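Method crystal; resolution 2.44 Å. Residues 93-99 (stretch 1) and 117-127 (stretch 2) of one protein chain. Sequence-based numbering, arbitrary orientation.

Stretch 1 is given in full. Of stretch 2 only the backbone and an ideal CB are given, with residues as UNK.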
# COMPACT_ATOMS: atom_id res chain seq x y z
N LYS A 93 20.90 9.26 -10.19
CA LYS A 93 19.49 9.64 -9.99
C LYS A 93 19.07 9.81 -8.51
O LYS A 93 19.23 8.90 -7.70
CB LYS A 93 18.55 8.68 -10.75
CG LYS A 93 18.69 7.18 -10.42
CD LYS A 93 17.32 6.48 -10.42
CE LYS A 93 17.41 4.99 -10.15
NZ LYS A 93 16.20 4.45 -9.48
N GLN A 94 18.57 11.00 -8.18
CA GLN A 94 17.89 11.32 -6.89
C GLN A 94 18.74 10.95 -5.65
O GLN A 94 18.24 10.36 -4.67
CB GLN A 94 16.50 10.65 -6.83
CG GLN A 94 15.52 11.01 -7.93
CD GLN A 94 14.28 10.14 -7.90
OE1 GLN A 94 13.67 9.95 -6.84
NE2 GLN A 94 13.90 9.58 -9.06
N ALA A 95 20.03 11.25 -5.72
CA ALA A 95 21.02 10.71 -4.79
C ALA A 95 21.68 11.78 -3.96
O ALA A 95 21.69 12.94 -4.36
CB ALA A 95 22.05 9.86 -5.52
N PHE A 96 22.20 11.39 -2.80
CA PHE A 96 22.91 12.30 -1.92
C PHE A 96 24.03 11.61 -1.17
O PHE A 96 23.98 10.38 -0.92
CB PHE A 96 21.97 13.02 -0.95
CG PHE A 96 21.29 12.10 0.05
CD1 PHE A 96 21.91 11.73 1.22
CD2 PHE A 96 19.99 11.66 -0.18
CE1 PHE A 96 21.28 10.90 2.14
CE2 PHE A 96 19.32 10.83 0.74
CZ PHE A 96 19.98 10.45 1.89
N MSE A 97 25.03 12.44 -0.84
CA MSE A 97 26.14 12.14 0.03
C MSE A 97 26.04 13.06 1.23
O MSE A 97 25.83 14.28 1.10
CB MSE A 97 27.42 12.51 -0.68
CG MSE A 97 28.04 11.28 -1.33
SE MSE A 97 29.92 11.74 -1.67
CE MSE A 97 30.73 9.96 -1.94
N LEU A 98 26.17 12.46 2.41
CA LEU A 98 26.37 13.21 3.63
C LEU A 98 27.77 12.94 4.12
O LEU A 98 28.20 11.79 4.18
CB LEU A 98 25.41 12.74 4.70
CG LEU A 98 23.92 12.98 4.62
CD1 LEU A 98 23.40 12.53 5.98
CD2 LEU A 98 23.66 14.45 4.41
N ALA A 99 28.48 14.01 4.47
CA ALA A 99 29.87 13.89 4.92
C ALA A 99 30.21 15.08 5.81
O ALA A 99 29.62 16.16 5.65
CB ALA A 99 30.79 13.85 3.70
N UNK A 117 17.32 17.61 -1.76
CA UNK A 117 16.18 17.63 -0.83
C UNK A 117 16.21 16.44 0.13
O UNK A 117 16.02 16.61 1.35
CB UNK A 117 14.86 17.63 -1.61
N UNK A 118 16.47 15.24 -0.42
CA UNK A 118 16.40 14.01 0.35
C UNK A 118 17.54 13.92 1.36
O UNK A 118 17.34 13.40 2.49
CB UNK A 118 16.43 12.80 -0.59
N UNK A 119 18.71 14.45 0.95
CA UNK A 119 19.88 14.63 1.86
C UNK A 119 19.61 15.46 3.11
O UNK A 119 19.98 15.06 4.22
CB UNK A 119 21.02 15.29 1.09
N UNK A 120 18.99 16.62 2.90
CA UNK A 120 18.51 17.53 3.96
C UNK A 120 17.53 16.86 4.93
O UNK A 120 17.66 16.99 6.16
CB UNK A 120 17.84 18.75 3.33
N UNK A 121 16.56 16.15 4.37
CA UNK A 121 15.57 15.41 5.13
C UNK A 121 16.11 14.17 5.80
O UNK A 121 15.48 13.62 6.67
CB UNK A 121 14.41 15.02 4.21
N UNK A 122 17.31 13.74 5.43
CA UNK A 122 17.99 12.64 6.11
C UNK A 122 18.48 13.10 7.46
O UNK A 122 18.53 12.32 8.43
CB UNK A 122 19.16 12.11 5.27
N UNK A 123 18.85 14.38 7.51
CA UNK A 123 19.39 15.01 8.71
C UNK A 123 18.24 15.11 9.67
O UNK A 123 18.42 14.89 10.86
CB UNK A 123 20.02 16.38 8.43
N UNK A 124 17.05 15.36 9.12
CA UNK A 124 15.84 15.42 9.91
C UNK A 124 15.47 14.04 10.52
O UNK A 124 15.10 13.96 11.70
CB UNK A 124 14.69 15.94 9.04
N UNK A 125 15.63 12.95 9.75
CA UNK A 125 15.52 11.57 10.28
C UNK A 125 16.53 11.25 11.40
O UNK A 125 16.18 10.60 12.40
CB UNK A 125 15.71 10.57 9.14
N UNK A 126 17.78 11.71 11.21
CA UNK A 126 18.89 11.56 12.17
C UNK A 126 18.59 12.28 13.51
O UNK A 126 19.04 11.88 14.58
CB UNK A 126 20.18 12.11 11.56
N UNK A 127 17.87 13.38 13.43
CA UNK A 127 17.48 14.09 14.60
C UNK A 127 16.32 13.37 15.31
O UNK A 127 15.85 13.81 16.36
CB UNK A 127 17.10 15.53 14.23

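Position 117 lies on helical backbone, and its CA-to-CB bond points away from stretch 1. Stretch 1 does not restrict the choice. The residue is Ala117; its O accepts a hydrogen bond from the N of position 121 at 3.1 Å.

Position 118 points toward stretch 1. Its ideal CB lies 3.7 Å from Phe96 CE2, with Gln94 O 5.1 Å away. An apolar or aromatic side chain would suit the Phe96 ring, and a long one could reach Gln94. The residue is Tyr118. Its CB packs 3.8 Å from Phe96 CE2. With chi1 in m, the ring turns its edge to Gln94, whose OE1 is 4.0 Å from Tyr118 CE2, near the ring plane. No hydrogen bond forms here; Tyr118 OH and Gln94 OE1 are both bonded elsewhere in the structure.

Position 119 is where the backbones come closest, with its CA 5.4 Å from the CA of Phe96. An ideal CB would sit 3.2 Å from Phe96 CB, which is tight. Phi and psi are ordinary helical values, so the close approach, not the backbone angles, favours glycine; alanine would be crowded. The residue is Gly119. Its CA lies 3.5 Å from the centroid of the Phe96 ring, over the face, in a CH-pi contact. Gly119 N is 3.3 Å from Phe96 CD2 over one face, and Gly119 O is 3.7 Å from Leu98 CD2.

Position 120 points away, and stretch 1 leaves it free. It is Ile120.

Position 121 points sideways with no part of stretch 1 near its CB. Stretch 1 would allow many residues. It is Leu121, whose end leads away.

Position 122 points toward stretch 1, its ideal CB 3.9 Å from Phe96 CZ and 4.3 Å from Leu98 CD1. Stretch 1 offers carbon here, so an apolar side chain would suit, as would a polar one with an aliphatic stem. The residue is Glu122. Its CB lies 3.9 Å from Phe96 CZ and its CG 3.8 Å from Leu98 CD1. The carboxylate makes no salt bridge to stretch 1.

Position 123 points sideways, but a branched or long apolar chain could reach Leu98. It is Ile123, whose CG1 comes 4.3 Å from Leu98 CD2.

Positions 124 and 125 have no CB contact with stretch 1, and stretch 1 sets no limit on them. They are Ser124 and Arg125.

Position 126 points toward stretch 1 across a gap. A longer apolar chain could reach Leu98. It is Leu126, with CD1 4.2 Å from Leu98 CD1.

Position 127 is out of reach of stretch 1, which sets no limit on it. It is Leu127.

Stretch 2 117-127: AYGILEISRLL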
# COMPACT_ATOMS: atom_id res chain seq x y z
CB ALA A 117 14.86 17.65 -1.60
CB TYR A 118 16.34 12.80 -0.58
CG TYR A 118 15.10 12.75 -1.43
CD1 TYR A 118 13.87 13.17 -0.90
CD2 TYR A 118 15.13 12.26 -2.75
CE1 TYR A 118 12.71 13.12 -1.64
CE2 TYR A 118 13.95 12.21 -3.51
CZ TYR A 118 12.74 12.65 -2.95
OH TYR A 118 11.53 12.64 -3.63
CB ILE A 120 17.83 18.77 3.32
CG1 ILE A 120 18.87 19.53 2.47
CG2 ILE A 120 17.19 19.63 4.40
CD1 ILE A 120 18.34 20.69 1.66
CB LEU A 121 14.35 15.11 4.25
CG LEU A 121 13.54 16.39 3.97
CD1 LEU A 121 12.41 16.15 2.99
CD2 LEU A 121 12.97 17.05 5.21
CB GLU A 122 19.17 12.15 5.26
CG GLU A 122 19.98 10.98 5.80
CD GLU A 122 19.14 9.78 6.22
OE1 GLU A 122 18.18 9.36 5.51
OE2 GLU A 122 19.49 9.22 7.28
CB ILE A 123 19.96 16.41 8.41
CG1 ILE A 123 21.11 16.26 7.40
CG2 ILE A 123 20.38 17.14 9.69
CD1 ILE A 123 21.78 17.57 7.07
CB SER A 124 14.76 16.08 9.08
OG SER A 124 13.50 15.55 9.40
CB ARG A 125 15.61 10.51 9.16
CG ARG A 125 14.34 10.38 8.32
CD ARG A 125 14.60 9.87 6.89
NE ARG A 125 13.36 9.43 6.23
CZ ARG A 125 12.71 8.27 6.47
NH1 ARG A 125 13.16 7.35 7.34
NH2 ARG A 125 11.59 8.01 5.81
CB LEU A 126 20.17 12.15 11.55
CG LEU A 126 20.85 11.37 10.43
CD1 LEU A 126 22.04 12.13 9.95
CD2 LEU A 126 21.28 9.97 10.86
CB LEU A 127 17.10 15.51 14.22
CG LEU A 127 18.23 16.36 13.68
CD1 LEU A 127 17.62 17.65 13.22
CD2 LEU A 127 19.28 16.66 14.74
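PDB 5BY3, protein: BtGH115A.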